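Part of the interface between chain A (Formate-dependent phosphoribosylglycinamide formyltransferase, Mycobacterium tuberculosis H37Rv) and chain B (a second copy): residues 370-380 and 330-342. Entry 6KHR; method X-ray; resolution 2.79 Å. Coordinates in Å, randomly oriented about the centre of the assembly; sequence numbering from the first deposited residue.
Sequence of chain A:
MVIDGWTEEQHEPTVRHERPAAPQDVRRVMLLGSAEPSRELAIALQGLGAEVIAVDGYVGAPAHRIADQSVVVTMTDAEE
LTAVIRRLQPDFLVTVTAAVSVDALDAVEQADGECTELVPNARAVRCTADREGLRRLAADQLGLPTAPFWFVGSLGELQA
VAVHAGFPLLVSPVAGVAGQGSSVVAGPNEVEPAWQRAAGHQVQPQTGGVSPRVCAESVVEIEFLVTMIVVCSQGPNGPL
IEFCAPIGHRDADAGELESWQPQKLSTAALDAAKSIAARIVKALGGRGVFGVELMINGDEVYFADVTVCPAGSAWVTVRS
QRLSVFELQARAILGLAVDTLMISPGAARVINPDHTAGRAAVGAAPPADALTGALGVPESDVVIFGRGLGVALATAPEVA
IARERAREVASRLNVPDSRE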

ATOM      1  N   ALA A 370      -7.395 -13.081 -17.341  1.00 62.08           N
ATOM      2  CA  ALA A 370      -7.881 -13.350 -15.994  1.00 54.43           C
ATOM      3  C   ALA A 370      -7.961 -12.068 -15.169  1.00 58.39           C
ATOM      4  O   ALA A 370      -8.923 -11.865 -14.420  1.00 54.76           O
ATOM      5  CB  ALA A 370      -6.988 -14.389 -15.321  1.00 55.07           C
ATOM      6  N   LEU A 371      -6.987 -11.173 -15.331  1.00 62.58           N
ATOM      7  CA  LEU A 371      -6.969  -9.922 -14.579  1.00 58.79           C
ATOM      8  C   LEU A 371      -8.191  -9.060 -14.880  1.00 60.98           C
ATOM      9  O   LEU A 371      -8.866  -8.581 -13.962  1.00 71.04           O
ATOM     10  CB  LEU A 371      -5.692  -9.155 -14.896  1.00 51.79           C
ATOM     11  CG  LEU A 371      -4.894  -8.766 -13.667  1.00 50.47           C
ATOM     12  CD1 LEU A 371      -4.121  -7.507 -13.975  1.00 47.26           C
ATOM     13  CD2 LEU A 371      -5.810  -8.625 -12.452  1.00 49.58           C
ATOM     14  N   THR A 372      -8.463  -8.814 -16.160  1.00 45.80           N
ATOM     15  CA  THR A 372      -9.651  -8.064 -16.548  1.00 43.40           C
ATOM     16  C   THR A 372     -10.900  -8.577 -15.843  1.00 46.77           C
ATOM     17  O   THR A 372     -11.722  -7.790 -15.360  1.00 49.77           O
ATOM     18  CB  THR A 372      -9.838  -8.126 -18.067  1.00 43.00           C
ATOM     19  OG1 THR A 372      -9.107  -7.059 -18.676  1.00 39.18           O
ATOM     20  CG2 THR A 372     -11.301  -7.991 -18.440  1.00 39.03           C
ATOM     21  N   GLY A 373     -11.057  -9.899 -15.773  1.00 49.90           N
ATOM     22  CA  GLY A 373     -12.239 -10.449 -15.143  1.00 41.77           C
ATOM     23  C   GLY A 373     -12.233 -10.242 -13.650  1.00 44.85           C
ATOM     24  O   GLY A 373     -13.245  -9.855 -13.065  1.00 53.96           O
ATOM     25  N   ALA A 374     -11.084 -10.474 -13.018  1.00 49.00           N
ATOM     26  CA  ALA A 374     -11.002 -10.369 -11.573  1.00 44.56           C
ATOM     27  C   ALA A 374     -11.365  -8.964 -11.085  1.00 44.47           C
ATOM     28  O   ALA A 374     -12.107  -8.822 -10.108  1.00 47.29           O
ATOM     29  CB  ALA A 374      -9.601 -10.779 -11.116  1.00 36.84           C
ATOM     30  N   LEU A 375     -10.860  -7.937 -11.750  1.00 40.17           N
ATOM     31  CA  LEU A 375     -11.085  -6.538 -11.326  1.00 38.25           C
ATOM     32  C   LEU A 375     -12.458  -6.033 -11.740  1.00 35.94           C
ATOM     33  O   LEU A 375     -12.749  -4.919 -11.494  1.00 47.25           O
ATOM     34  CB  LEU A 375      -9.997  -5.661 -11.926  1.00 33.20           C
ATOM     35  CG  LEU A 375      -8.831  -5.300 -11.025  1.00 40.63           C
ATOM     36  CD1 LEU A 375      -8.897  -6.027  -9.715  1.00 29.35           C
ATOM     37  CD2 LEU A 375      -7.545  -5.594 -11.725  1.00 44.52           C
ATOM     38  N   GLY A 376     -13.280  -6.870 -12.321  1.00 31.51           N
ATOM     39  CA  GLY A 376     -14.644  -6.471 -12.670  1.00 32.07           C
ATOM     40  C   GLY A 376     -15.537  -6.561 -11.465  1.00 43.31           C
ATOM     41  O   GLY A 376     -16.567  -5.941 -11.476  1.00 46.74           O
ATOM     42  N   VAL A 377     -15.132  -7.340 -10.477  1.00 38.62           N
ATOM     43  CA  VAL A 377     -15.824  -7.490  -9.180  1.00 41.96           C
ATOM     44  C   VAL A 377     -15.718  -6.182  -8.418  1.00 47.03           C
ATOM     45  O   VAL A 377     -14.642  -5.709  -8.240  1.00 33.61           O
ATOM     46  CB  VAL A 377     -15.145  -8.611  -8.391  1.00 47.24           C
ATOM     47  CG1 VAL A 377     -15.562  -8.629  -6.946  1.00 30.24           C
ATOM     48  CG2 VAL A 377     -15.344  -9.952  -9.037  1.00 42.10           C
ATOM     49  N   PRO A 378     -16.826  -5.594  -7.954  1.00 55.03           N
ATOM     50  CA  PRO A 378     -16.784  -4.350  -7.204  1.00 46.02           C
ATOM     51  C   PRO A 378     -15.939  -4.310  -5.924  1.00 52.79           C
ATOM     52  O   PRO A 378     -15.894  -5.238  -5.217  1.00 46.34           O
ATOM     53  CB  PRO A 378     -18.237  -4.070  -6.855  1.00 31.10           C
ATOM     54  CG  PRO A 378     -18.953  -5.339  -7.138  1.00 34.96           C
ATOM     55  CD  PRO A 378     -18.169  -6.052  -8.203  1.00 40.48           C
ATOM     56  N   GLU A 379     -15.233  -3.195  -5.737  1.00 52.28           N
ATOM     57  CA  GLU A 379     -14.356  -2.844  -4.597  1.00 33.33           C
ATOM     58  C   GLU A 379     -13.227  -3.849  -4.480  1.00 35.95           C
ATOM     59  O   GLU A 379     -12.788  -4.080  -3.414  1.00 38.87           O
ATOM     60  CB  GLU A 379     -15.147  -2.770  -3.300  1.00 53.94           C
ATOM     61  CG  GLU A 379     -15.874  -1.478  -3.044  1.00 72.53           C
ATOM     62  CD  GLU A 379     -16.571  -1.373  -1.699  1.00 86.50           C
ATOM     63  OE1 GLU A 379     -15.911  -1.128  -0.697  1.00 85.44           O
ATOM     64  OE2 GLU A 379     -17.778  -1.509  -1.667  1.00 89.27           O
ATOM     65  N   SER A 380     -12.736  -4.341  -5.586  1.00 28.71           N
ATOM     66  CA  SER A 380     -11.705  -5.382  -5.547  1.00 37.35           C
ATOM     67  C   SER A 380     -10.314  -4.843  -5.847  1.00 45.91           C
ATOM     68  O   SER A 380     -10.177  -3.799  -6.404  1.00 45.35           O
ATOM     69  CB  SER A 380     -12.091  -6.501  -6.443  1.00 33.78           C
ATOM     70  OG  SER A 380     -12.163  -6.106  -7.785  1.00 37.58           O
TER
ATOM     71  N   ALA B 330      -2.780   3.437 -13.087  1.00 31.88           N
ATOM     72  CA  ALA B 330      -2.289   2.100 -13.378  1.00 36.66           C
ATOM     73  C   ALA B 330      -3.386   1.250 -14.011  1.00 43.36           C
ATOM     74  O   ALA B 330      -3.151   0.579 -15.025  1.00 39.57           O
ATOM     75  CB  ALA B 330      -1.740   1.436 -12.116  1.00 25.02           C
ATOM     76  N   ARG B 331      -4.608   1.295 -13.461  1.00 35.21           N
ATOM     77  CA  ARG B 331      -5.687   0.486 -14.036  1.00 28.54           C
ATOM     78  C   ARG B 331      -6.098   0.982 -15.424  1.00 34.11           C
ATOM     79  O   ARG B 331      -6.371   0.165 -16.318  1.00 34.30           O
ATOM     80  CB  ARG B 331      -6.890   0.446 -13.100  1.00 25.60           C
ATOM     81  CG  ARG B 331      -6.581  -0.223 -11.789  1.00 42.62           C
ATOM     82  CD  ARG B 331      -7.855  -0.499 -10.985  1.00 46.78           C
ATOM     83  NE  ARG B 331      -7.566  -1.079  -9.676  1.00 40.32           N
ATOM     84  CZ  ARG B 331      -8.454  -1.736  -8.928  1.00 42.48           C
ATOM     85  NH1 ARG B 331      -9.699  -1.901  -9.356  1.00 37.19           N
ATOM     86  NH2 ARG B 331      -8.089  -2.225  -7.753  1.00 41.95           N
ATOM     87  N   ALA B 332      -6.101   2.312 -15.642  1.00 34.39           N
ATOM     88  CA  ALA B 332      -6.486   2.873 -16.940  1.00 41.86           C
ATOM     89  C   ALA B 332      -5.493   2.497 -18.038  1.00 43.99           C
ATOM     90  O   ALA B 332      -5.893   2.133 -19.148  1.00 34.62           O
ATOM     91  CB  ALA B 332      -6.611   4.394 -16.850  1.00 25.43           C
ATOM     92  N   ILE B 333      -4.194   2.611 -17.748  1.00 38.88           N
ATOM     93  CA  ILE B 333      -3.156   2.215 -18.699  1.00 43.34           C
ATOM     94  C   ILE B 333      -3.391   0.792 -19.177  1.00 49.63           C
ATOM     95  O   ILE B 333      -3.282   0.488 -20.369  1.00 34.92           O
ATOM     96  CB  ILE B 333      -1.763   2.350 -18.057  1.00 31.64           C
ATOM     97  CG1 ILE B 333      -1.346   3.803 -17.955  1.00 30.84           C
ATOM     98  CG2 ILE B 333      -0.721   1.531 -18.816  1.00 37.73           C
ATOM     99  CD1 ILE B 333      -0.225   3.978 -17.015  1.00 25.26           C
ATOM    100  N   LEU B 334      -3.697  -0.100 -18.244  1.00 52.39           N
ATOM    101  CA  LEU B 334      -3.824  -1.514 -18.531  1.00 35.15           C
ATOM    102  C   LEU B 334      -5.239  -1.908 -18.940  1.00 35.64           C
ATOM    103  O   LEU B 334      -5.476  -3.086 -19.226  1.00 51.67           O
ATOM    104  CB  LEU B 334      -3.383  -2.338 -17.306  1.00 30.02           C
ATOM    105  CG  LEU B 334      -1.928  -2.259 -16.812  1.00 41.72           C
ATOM    106  CD1 LEU B 334      -1.765  -3.098 -15.567  1.00 26.89           C
ATOM    107  CD2 LEU B 334      -0.908  -2.695 -17.873  1.00 37.62           C
ATOM    108  N   GLY B 335      -6.184  -0.967 -18.947  1.00 29.40           N
ATOM    109  CA  GLY B 335      -7.523  -1.262 -19.443  1.00 42.46           C
ATOM    110  C   GLY B 335      -8.370  -2.078 -18.492  1.00 42.21           C
ATOM    111  O   GLY B 335      -9.148  -2.937 -18.928  1.00 62.09           O
ATOM    112  N   LEU B 336      -8.239  -1.833 -17.201  1.00 45.57           N
ATOM    113  CA  LEU B 336      -8.982  -2.554 -16.188  1.00 43.59           C
ATOM    114  C   LEU B 336     -10.074  -1.664 -15.587  1.00 38.12           C
ATOM    115  O   LEU B 336     -10.044  -0.434 -15.707  1.00 35.28           O
ATOM    116  CB  LEU B 336      -8.023  -3.059 -15.100  1.00 45.31           C
ATOM    117  CG  LEU B 336      -6.847  -3.883 -15.640  1.00 44.42           C
ATOM    118  CD1 LEU B 336      -5.761  -4.074 -14.578  1.00 26.75           C
ATOM    119  CD2 LEU B 336      -7.333  -5.229 -16.169  1.00 40.65           C
ATOM    120  N   ALA B 337     -11.029  -2.303 -14.916  1.00 45.48           N
ATOM    121  CA  ALA B 337     -12.141  -1.604 -14.291  1.00 48.21           C
ATOM    122  C   ALA B 337     -11.676  -0.694 -13.164  1.00 43.60           C
ATOM    123  O   ALA B 337     -10.670  -0.949 -12.490  1.00 38.89           O
ATOM    124  CB  ALA B 337     -13.154  -2.605 -13.749  1.00 44.21           C
ATOM    125  N   VAL B 338     -12.428   0.389 -12.957  1.00 50.74           N
ATOM    126  CA  VAL B 338     -12.144   1.337 -11.892  1.00 38.68           C
ATOM    127  C   VAL B 338     -13.449   1.777 -11.245  1.00 41.46           C
ATOM    128  O   VAL B 338     -14.538   1.603 -11.795  1.00 54.44           O
ATOM    129  CB  VAL B 338     -11.371   2.585 -12.383  1.00 34.53           C
ATOM    130  CG1 VAL B 338      -9.963   2.223 -12.815  1.00 30.82           C
ATOM    131  CG2 VAL B 338     -12.119   3.279 -13.499  1.00 43.68           C
ATOM    132  N   ASP B 339     -13.318   2.339 -10.049  1.00 31.94           N
ATOM    133  CA  ASP B 339     -14.378   3.079  -9.389  1.00 40.72           C
ATOM    134  C   ASP B 339     -13.737   4.321  -8.795  1.00 40.34           C
ATOM    135  O   ASP B 339     -12.510   4.438  -8.757  1.00 49.59           O
ATOM    136  CB  ASP B 339     -15.096   2.243  -8.307  1.00 42.09           C
ATOM    137  CG  ASP B 339     -14.184   1.878  -7.112  1.00 59.94           C
ATOM    138  OD1 ASP B 339     -13.685   2.787  -6.413  1.00 63.78           O
ATOM    139  OD2 ASP B 339     -13.991   0.666  -6.853  1.00 70.05           O
ATOM    140  N   THR B 340     -14.569   5.240  -8.311  1.00 35.22           N
ATOM    141  CA  THR B 340     -14.103   6.497  -7.748  1.00 34.34           C
ATOM    142  C   THR B 340     -14.624   6.702  -6.329  1.00 36.47           C
ATOM    143  O   THR B 340     -14.746   7.835  -5.867  1.00 48.79           O
ATOM    144  CB  THR B 340     -14.479   7.679  -8.650  1.00 38.93           C
ATOM    145  OG1 THR B 340     -15.900   7.696  -8.899  1.00 54.29           O
ATOM    146  CG2 THR B 340     -13.724   7.600  -9.969  1.00 34.83           C
ATOM    147  N   LEU B 341     -14.858   5.610  -5.601  1.00 34.67           N
ATOM    148  CA  LEU B 341     -15.305   5.696  -4.212  1.00 40.41           C
ATOM    149  C   LEU B 341     -14.314   6.450  -3.334  1.00 41.19           C
ATOM    150  O   LEU B 341     -13.100   6.268  -3.443  1.00 40.88           O
ATOM    151  CB  LEU B 341     -15.515   4.289  -3.641  1.00 41.90           C
ATOM    152  CG  LEU B 341     -16.367   3.335  -4.484  1.00 69.82           C
ATOM    153  CD1 LEU B 341     -16.270   1.902  -3.955  1.00 75.79           C
ATOM    154  CD2 LEU B 341     -17.810   3.800  -4.533  1.00 65.57           C
ATOM    155  N   MET B 342     -14.849   7.260  -2.425  1.00 26.97           N
ATOM    156  CA  MET B 342     -14.075   7.986  -1.425  1.00 40.49           C
ATOM    157  C   MET B 342     -14.029   7.246  -0.092  1.00 40.01           C
ATOM    158  O   MET B 342     -15.050   6.740   0.391  1.00 27.84           O
ATOM    159  CB  MET B 342     -14.656   9.386  -1.199  1.00 30.33           C
ATOM    160  CG  MET B 342     -14.442  10.292  -2.374  1.00 44.49           C
ATOM    161  SD  MET B 342     -14.471  12.024  -1.946  1.00 53.62           S
ATOM    162  CE  MET B 342     -13.230  12.147  -0.653  1.00 32.67           C
TER

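How do the two backbones come together? In each chain the end of a helix and the loop that follows face the partner, and together the two stretches bury 440 Å². CA of Thr A372 is 5.6 Å from CA of Leu B336, and CA of Gly A376 is 5.7 Å from CA of Ala B337. The chain A helix ends at Ala A374 and passes into a type I turn, from Ala A374 to Val A377, then a type II turn, from Val A377 to Ser A380. In chain B, Gly B335 leaves the helix with positive phi in a Schellman motif, a conformation that favours glycine, and the chain then extends past Leu B336 and Ala B337.

What does Leu B336 do with the largest covered area, 78 Å²? Its CA-to-CB bond points sideways, yet its end comes nearer to chain A. CD1 of Leu B336 lies 3.7 Å from CD2 of Leu A375 and 3.9 Å from CD1 of Leu A371, so leucines four residues apart, one in the last turn of the helix and one just past it, share an apolar contact with it. CD2 of Leu B336 also packs 3.6 Å from OG1 of Thr A372.

Why does Leu A375 matter almost as much? With 74 Å² of its surface covered, its CA-to-CB bond points toward chain B and it meets more than leucine: CG of Leu A375 lies over one face of the Arg B331 guanidinium, 3.9 Å from NH1. The backbone takes part too: O of Leu A375 is 3.3 Å from CB of Ala B337.

Where is the hydrogen bond across this contact? Arg B331 extends its side chain to donate from NH2 to O of Ser A380, at 2.9 Å and a nearly straight 169°. The acceptor sits near the guanidinium plane, where the N-H groups point, while Leu A375 lies over one face. A weak bond from Arg B331 NH1 to Ala B337 O, 3.4 Å, ties the arginine to its own loop.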